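PDB 6VAN: caltubin, EF-hand from Lymnaea stagnalis, which binds divalent metal ions through its EF-hand loops, here occupied by strontium, and probably serves as a calcium-binding protein in the pond snail. Local coordinates for residues 99-104 / 112-117. Numbering follows the deposited sequence.
Sequences ELVKVA and EEALDT. With SR (strontium ion), chain E.
Val101 and Ala104, one turn apart on helix 97-106, meet Ala114 and Leu115 of helix 111-122 in a small contact of aliphatic side chains, with no hydrogen bond between the two segments. Near the start of helix 97-106, on the face turned away from helix 111-122, Glu99 holds strontium through both carboxylate oxygens, OE1 and OE2 each lying 2.5 Å from the ion. Asp88, Asn90, Asp92 and the carbonyl of Phe94 share the site, and OE1 also accepts a hydrogen bond from the backbone N of Thr96, which helps fix the carboxylate's rotation; the extended glutamate chain reaches the ion and binds it in bidentate fashion, as the last ligand of an EF-hand loop usually does.

Val101 points at the partner helix and splits its two methyls between two residues. With CG1 anti to the backbone N (chi1 168°), that branch lies 3.9 Å from Ala114 CB, while CG2 goes to Leu115, whose CD2 it meets at 4.0 Å. Leu115 starts out pointing away from helix 97-106, and its length and branching let one methyl swing back to Val101 at the margin of the contact. Further along, Ala104 CB meets Ala114 CB at 3.6 Å, methyl against methyl; Ala114 CB also touches the backbone O of Val101, 3.7 Å away. Two such short side chains let the helices come close, their local axes 8.5 Å apart at an angle of 138°. Within the second helix, Thr117 OG1 and Thr117 N both bond to Glu113 O from opposite faces of its plane, so the hydroxyl's proton is spent on its own helix.

The exiting helix of one EF-hand thus packs against the entering helix of the next, as in the paired EF-hand domain, whose loops are also joined by the short antiparallel strands 95-96 and 132-133.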
loop_
_atom_site.group_PDB
_atom_site.type_symbol
_atom_site.label_atom_id
_atom_site.label_comp_id
_atom_site.label_asym_id
_atom_site.label_seq_id
_atom_site.Cartn_x
_atom_site.Cartn_y
_atom_site.Cartn_z
ATOM N N GLU A 99 13.334 1.678 6.229
ATOM C CA GLU A 99 11.990 1.057 6.236
ATOM C C GLU A 99 11.435 1.032 4.803
ATOM O O GLU A 99 10.872 -0.018 4.394
ATOM C CB GLU A 99 11.013 1.832 7.127
ATOM C CG GLU A 99 11.254 1.590 8.605
ATOM C CD GLU A 99 10.435 2.502 9.515
ATOM O OE1 GLU A 99 10.212 3.701 9.175
ATOM O OE2 GLU A 99 10.037 2.039 10.621
ATOM N N LEU A 100 11.574 2.136 4.053
ATOM C CA LEU A 100 11.020 2.217 2.686
ATOM C C LEU A 100 11.740 1.236 1.761
ATOM O O LEU A 100 11.062 0.635 0.908
ATOM C CB LEU A 100 11.125 3.651 2.199
ATOM C CG LEU A 100 10.230 4.668 2.910
ATOM C CD1 LEU A 100 10.697 6.074 2.588
ATOM C CD2 LEU A 100 8.775 4.446 2.515
ATOM N N VAL A 101 13.041 1.083 1.924
ATOM C CA VAL A 101 13.843 0.157 1.070
ATOM C C VAL A 101 13.426 -1.273 1.385
ATOM O O VAL A 101 13.180 -2.045 0.453
ATOM C CB VAL A 101 15.343 0.375 1.267
ATOM C CG1 VAL A 101 16.139 -0.750 0.644
ATOM C CG2 VAL A 101 15.782 1.724 0.750
ATOM N N LYS A 102 13.298 -1.614 2.657
ATOM C CA LYS A 102 12.871 -2.981 3.024
ATOM C C LYS A 102 11.499 -3.274 2.438
ATOM O O LYS A 102 11.273 -4.397 1.944
ATOM C CB LYS A 102 12.873 -3.191 4.532
ATOM C CG LYS A 102 12.659 -4.633 4.962
ATOM N N VAL A 103 10.578 -2.323 2.484
ATOM C CA VAL A 103 9.234 -2.543 1.925
ATOM C C VAL A 103 9.362 -2.757 0.408
ATOM O O VAL A 103 8.694 -3.677 -0.149
ATOM C CB VAL A 103 8.287 -1.382 2.261
ATOM C CG1 VAL A 103 7.046 -1.422 1.384
ATOM C CG2 VAL A 103 7.938 -1.360 3.739
ATOM N N ALA A 104 10.171 -1.959 -0.266
ATOM C CA ALA A 104 10.337 -2.080 -1.728
ATOM C C ALA A 104 10.887 -3.466 -2.090
ATOM O O ALA A 104 10.358 -4.097 -3.050
ATOM C CB ALA A 104 11.191 -0.984 -2.265
ATOM N N GLU A 112 19.098 -2.915 -5.493
ATOM C CA GLU A 112 19.484 -1.656 -6.159
ATOM C C GLU A 112 18.234 -0.910 -6.635
ATOM O O GLU A 112 18.227 0.324 -6.558
ATOM C CB GLU A 112 20.396 -1.887 -7.374
ATOM C CG GLU A 112 21.841 -2.214 -7.051
ATOM C CD GLU A 112 22.729 -2.214 -8.293
ATOM O OE1 GLU A 112 22.245 -1.769 -9.384
ATOM O OE2 GLU A 112 23.892 -2.694 -8.201
ATOM N N GLU A 113 17.221 -1.602 -7.139
ATOM C CA GLU A 113 15.968 -0.965 -7.564
ATOM C C GLU A 113 15.318 -0.309 -6.361
ATOM O O GLU A 113 14.850 0.863 -6.492
ATOM C CB GLU A 113 15.027 -1.979 -8.205
ATOM C CG GLU A 113 15.511 -2.515 -9.552
ATOM C CD GLU A 113 14.778 -3.735 -10.021
ATOM O OE1 GLU A 113 13.948 -4.321 -9.262
ATOM O OE2 GLU A 113 15.069 -4.143 -11.165
ATOM N N ALA A 114 15.291 -0.998 -5.232
ATOM C CA ALA A 114 14.700 -0.457 -3.985
ATOM C C ALA A 114 15.484 0.767 -3.545
ATOM O O ALA A 114 14.856 1.821 -3.262
ATOM C CB ALA A 114 14.683 -1.507 -2.931
ATOM N N LEU A 115 16.802 0.696 -3.471
ATOM C CA LEU A 115 17.617 1.837 -3.065
ATOM C C LEU A 115 17.406 3.008 -4.017
ATOM O O LEU A 115 17.284 4.128 -3.543
ATOM C CB LEU A 115 19.090 1.441 -2.999
ATOM C CG LEU A 115 19.501 0.691 -1.748
ATOM C CD1 LEU A 115 20.866 0.026 -1.953
ATOM C CD2 LEU A 115 19.538 1.635 -0.549
ATOM N N ASP A 116 17.374 2.787 -5.329
ATOM C CA ASP A 116 17.285 3.909 -6.295
ATOM C C ASP A 116 15.896 4.561 -6.208
ATOM O O ASP A 116 15.807 5.806 -6.399
ATOM C CB ASP A 116 17.632 3.444 -7.708
ATOM C CG ASP A 116 19.088 3.059 -7.911
ATOM O OD1 ASP A 116 19.934 3.488 -7.121
ATOM O OD2 ASP A 116 19.356 2.345 -8.890
ATOM N N THR A 117 14.849 3.780 -5.965
ATOM C CA THR A 117 13.491 4.332 -5.795
ATOM C C THR A 117 13.470 5.228 -4.555
ATOM O O THR A 117 12.907 6.349 -4.602
ATOM C CB THR A 117 12.480 3.209 -5.641
ATOM O OG1 THR A 117 12.527 2.365 -6.799
ATOM C CG2 THR A 117 11.069 3.719 -5.462
HETATM SR SR SR E . 9.233 4.303 11.445
HETATM O O HOH W 1 11.529 4.862 12.133
#